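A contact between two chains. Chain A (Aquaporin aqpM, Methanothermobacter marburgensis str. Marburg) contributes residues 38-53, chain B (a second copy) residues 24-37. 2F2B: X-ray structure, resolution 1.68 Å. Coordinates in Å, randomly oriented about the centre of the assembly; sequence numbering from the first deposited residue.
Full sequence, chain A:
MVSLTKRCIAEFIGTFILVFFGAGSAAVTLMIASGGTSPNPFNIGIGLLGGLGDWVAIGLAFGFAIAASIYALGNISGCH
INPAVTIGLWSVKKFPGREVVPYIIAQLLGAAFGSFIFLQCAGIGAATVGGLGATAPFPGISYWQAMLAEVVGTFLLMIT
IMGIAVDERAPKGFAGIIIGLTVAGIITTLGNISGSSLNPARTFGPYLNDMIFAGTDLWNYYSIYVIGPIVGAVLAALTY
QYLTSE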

# COMPACT_ATOMS: atom_id res chain seq x y z
N SER A 38 0.75 21.11 17.00
CA SER A 38 1.90 20.30 16.63
C SER A 38 2.90 20.19 17.78
O SER A 38 3.08 21.14 18.54
CB SER A 38 2.60 20.91 15.41
OG SER A 38 3.83 20.26 15.15
N PRO A 39 3.56 19.03 17.93
CA PRO A 39 4.54 18.82 19.00
C PRO A 39 5.80 19.67 18.87
O PRO A 39 6.47 19.96 19.86
CB PRO A 39 4.83 17.32 18.92
CG PRO A 39 4.65 17.03 17.46
CD PRO A 39 3.40 17.80 17.13
N ASN A 40 6.15 20.04 17.64
CA ASN A 40 7.32 20.87 17.38
C ASN A 40 7.23 21.52 15.99
O ASN A 40 6.48 21.06 15.13
CB ASN A 40 8.62 20.06 17.51
CG ASN A 40 8.80 19.06 16.39
OD1 ASN A 40 8.36 17.91 16.48
ND2 ASN A 40 9.47 19.49 15.33
N PRO A 41 7.99 22.61 15.77
CA PRO A 41 8.04 23.37 14.51
C PRO A 41 8.29 22.60 13.22
O PRO A 41 7.80 22.99 12.16
CB PRO A 41 9.13 24.41 14.78
CG PRO A 41 8.98 24.66 16.24
CD PRO A 41 8.84 23.25 16.79
N PHE A 42 9.06 21.52 13.30
CA PHE A 42 9.38 20.71 12.12
C PHE A 42 8.11 20.07 11.56
O PHE A 42 8.00 19.83 10.35
CB PHE A 42 10.39 19.62 12.50
CG PHE A 42 11.04 18.95 11.32
CD1 PHE A 42 11.07 17.56 11.24
CD2 PHE A 42 11.64 19.69 10.31
CE1 PHE A 42 11.70 16.91 10.17
CE2 PHE A 42 12.28 19.06 9.23
CZ PHE A 42 12.30 17.67 9.17
N ASN A 43 7.15 19.80 12.44
CA ASN A 43 5.86 19.21 12.07
C ASN A 43 4.93 20.40 11.79
O ASN A 43 4.48 21.07 12.71
CB ASN A 43 5.34 18.35 13.24
CG ASN A 43 4.08 17.57 12.90
OD1 ASN A 43 3.86 16.48 13.43
ND2 ASN A 43 3.25 18.12 12.03
N ILE A 44 4.67 20.66 10.51
CA ILE A 44 3.83 21.79 10.11
C ILE A 44 2.35 21.49 9.97
O ILE A 44 1.56 22.38 9.64
CB ILE A 44 4.30 22.38 8.76
CG1 ILE A 44 4.01 21.39 7.63
CG2 ILE A 44 5.79 22.69 8.81
CD1 ILE A 44 4.21 21.96 6.24
N GLY A 45 1.95 20.25 10.23
CA GLY A 45 0.55 19.89 10.10
C GLY A 45 0.44 18.55 9.40
O GLY A 45 -0.47 17.77 9.69
N ILE A 46 1.34 18.30 8.47
CA ILE A 46 1.36 17.01 7.78
C ILE A 46 2.09 16.11 8.77
O ILE A 46 3.26 16.34 9.08
CB ILE A 46 2.14 17.09 6.45
CG1 ILE A 46 1.38 17.99 5.47
CG2 ILE A 46 2.31 15.68 5.87
CD1 ILE A 46 2.13 18.28 4.18
N GLY A 47 1.38 15.12 9.29
CA GLY A 47 1.96 14.22 10.27
C GLY A 47 1.41 14.51 11.65
O GLY A 47 1.61 13.74 12.59
N LEU A 48 0.69 15.62 11.78
CA LEU A 48 0.12 16.00 13.07
C LEU A 48 -0.93 14.98 13.52
O LEU A 48 -0.94 14.55 14.68
CB LEU A 48 -0.50 17.40 12.97
CG LEU A 48 -0.94 18.15 14.23
CD1 LEU A 48 -1.23 19.60 13.87
CD2 LEU A 48 -2.17 17.50 14.85
N LEU A 49 -1.80 14.57 12.60
CA LEU A 49 -2.85 13.61 12.92
C LEU A 49 -2.51 12.17 12.57
O LEU A 49 -2.99 11.25 13.22
CB LEU A 49 -4.15 14.00 12.21
CG LEU A 49 -4.73 15.38 12.55
CD1 LEU A 49 -5.95 15.66 11.68
CD2 LEU A 49 -5.09 15.44 14.02
N GLY A 50 -1.70 11.97 11.54
CA GLY A 50 -1.37 10.61 11.14
C GLY A 50 0.10 10.23 11.14
O GLY A 50 0.45 9.15 10.66
N GLY A 51 0.95 11.10 11.68
CA GLY A 51 2.38 10.80 11.71
C GLY A 51 2.94 10.55 10.32
O GLY A 51 2.54 11.20 9.36
N LEU A 52 3.88 9.61 10.21
CA LEU A 52 4.46 9.32 8.90
C LEU A 52 3.37 8.72 8.01
O LEU A 52 3.53 8.64 6.79
CB LEU A 52 5.65 8.37 9.01
CG LEU A 52 6.55 8.36 7.77
CD1 LEU A 52 7.32 9.68 7.70
CD2 LEU A 52 7.53 7.19 7.81
N GLY A 53 2.27 8.29 8.63
CA GLY A 53 1.16 7.74 7.87
C GLY A 53 0.61 8.79 6.91
O GLY A 53 0.15 8.47 5.81
N GLY B 24 16.05 6.53 6.76
CA GLY B 24 15.74 7.94 6.78
C GLY B 24 14.30 8.22 7.19
O GLY B 24 14.03 9.16 7.94
N SER B 25 13.37 7.39 6.72
CA SER B 25 11.96 7.58 7.06
C SER B 25 11.72 7.41 8.56
O SER B 25 10.87 8.09 9.14
CB SER B 25 11.07 6.61 6.28
OG SER B 25 11.24 5.27 6.73
N ALA B 26 12.47 6.51 9.19
CA ALA B 26 12.33 6.28 10.62
C ALA B 26 12.84 7.50 11.39
O ALA B 26 12.23 7.93 12.37
CB ALA B 26 13.11 5.04 11.04
N ALA B 27 13.96 8.07 10.94
CA ALA B 27 14.51 9.25 11.60
C ALA B 27 13.51 10.40 11.48
O ALA B 27 13.27 11.13 12.44
CB ALA B 27 15.85 9.63 10.96
N VAL B 28 12.92 10.56 10.29
CA VAL B 28 11.95 11.63 10.07
C VAL B 28 10.74 11.48 10.99
O VAL B 28 10.24 12.46 11.53
CB VAL B 28 11.47 11.65 8.60
CG1 VAL B 28 10.29 12.61 8.45
CG2 VAL B 28 12.61 12.08 7.69
N THR B 29 10.26 10.25 11.16
CA THR B 29 9.11 10.00 12.02
C THR B 29 9.38 10.52 13.43
O THR B 29 8.54 11.21 14.03
CB THR B 29 8.79 8.49 12.10
OG1 THR B 29 8.58 7.98 10.78
CG2 THR B 29 7.55 8.25 12.95
N LEU B 30 10.55 10.20 13.95
CA LEU B 30 10.92 10.63 15.30
C LEU B 30 11.08 12.15 15.36
O LEU B 30 10.77 12.77 16.38
CB LEU B 30 12.21 9.93 15.73
CG LEU B 30 12.07 8.44 16.05
CD1 LEU B 30 13.44 7.81 16.27
CD2 LEU B 30 11.19 8.26 17.28
N MET B 31 11.56 12.74 14.27
CA MET B 31 11.74 14.19 14.24
C MET B 31 10.41 14.94 14.26
O MET B 31 10.28 15.96 14.93
CB MET B 31 12.55 14.59 13.00
CG MET B 31 14.00 14.13 13.03
SD MET B 31 14.85 14.38 11.46
CE MET B 31 15.25 16.14 11.55
N ILE B 32 9.41 14.43 13.54
CA ILE B 32 8.12 15.11 13.53
C ILE B 32 7.27 14.79 14.76
O ILE B 32 6.28 15.47 15.03
CB ILE B 32 7.29 14.79 12.25
CG1 ILE B 32 6.94 13.31 12.20
CG2 ILE B 32 8.08 15.21 11.02
CD1 ILE B 32 5.96 12.95 11.09
N ALA B 33 7.66 13.76 15.50
CA ALA B 33 6.92 13.38 16.71
C ALA B 33 7.59 13.94 17.96
O ALA B 33 7.02 13.88 19.05
CB ALA B 33 6.83 11.86 16.80
N SER B 34 8.80 14.47 17.80
CA SER B 34 9.55 15.02 18.93
C SER B 34 8.75 16.05 19.71
O SER B 34 8.18 16.98 19.13
CB SER B 34 10.85 15.65 18.43
OG SER B 34 11.66 16.09 19.51
N GLY B 35 8.69 15.88 21.03
CA GLY B 35 7.95 16.80 21.86
C GLY B 35 6.59 16.25 22.26
O GLY B 35 5.96 16.75 23.20
N GLY B 36 6.14 15.22 21.56
CA GLY B 36 4.85 14.62 21.88
C GLY B 36 4.92 13.74 23.11
O GLY B 36 6.00 13.35 23.54
N THR B 37 3.76 13.41 23.67
CA THR B 37 3.69 12.57 24.85
C THR B 37 3.22 11.16 24.48
O THR B 37 2.15 10.99 23.91
CB THR B 37 2.72 13.15 25.90
OG1 THR B 37 3.14 14.47 26.26
CG2 THR B 37 2.69 12.28 27.15

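Chain A presents a loop that leads into a helix. Chain B presents the end of a helix and the turn that follows it.

Pro A39 points toward the chain B turn and packs on its backbone. Its CG is 3.3 Å from Ile B32 O, and its CB is 3.4 Å from Ser B34 O. Gly B35 suits this close fit: a CB there would lie 2.6 Å from Pro A39 O, a clash. Its backbone angles call for glycine in any case.

Asn A40 opens a type I turn that ends at Asn A43, closed by a hydrogen bond from Asn A43 N to Asn A40 O (3.0 Å). In both asparagines the CA-to-CB bond points toward chain B, but their amides are probably turned over in the model, so their polar contacts remain open.

Phe A42 packs obliquely against chain B. Its CD1 is 3.8 Å from Met B31 CB and 3.8 Å from Ile B32 CG2. Met B31 SD sits 5.2 Å from the ring centroid, also oblique.

Gly A47 leaves space for Ile B32, whose CD1 is 4.3 Å from Gly A47 CA. A CB on Gly A47 would clash with that methyl at 3.0 Å. The same CD1 lies 3.9 Å from Gly A51 C and 4.0 Å from Leu A52 N. The Ile B32 side chain thus meets Phe A42 through CG2 and Gly A47, Gly A51 and Leu A52 through CD1, and the residue has the largest covered area of the contact.

Leu A52 points toward the helix. Its CD1 is 4.2 Å from Val B28 CG1, and its CD2 is 3.2 Å from Thr B29 OG1. That hydroxyl donates a hydrogen bond within its own helix, from Thr B29 OG1 to Ser B25 O (2.8 Å).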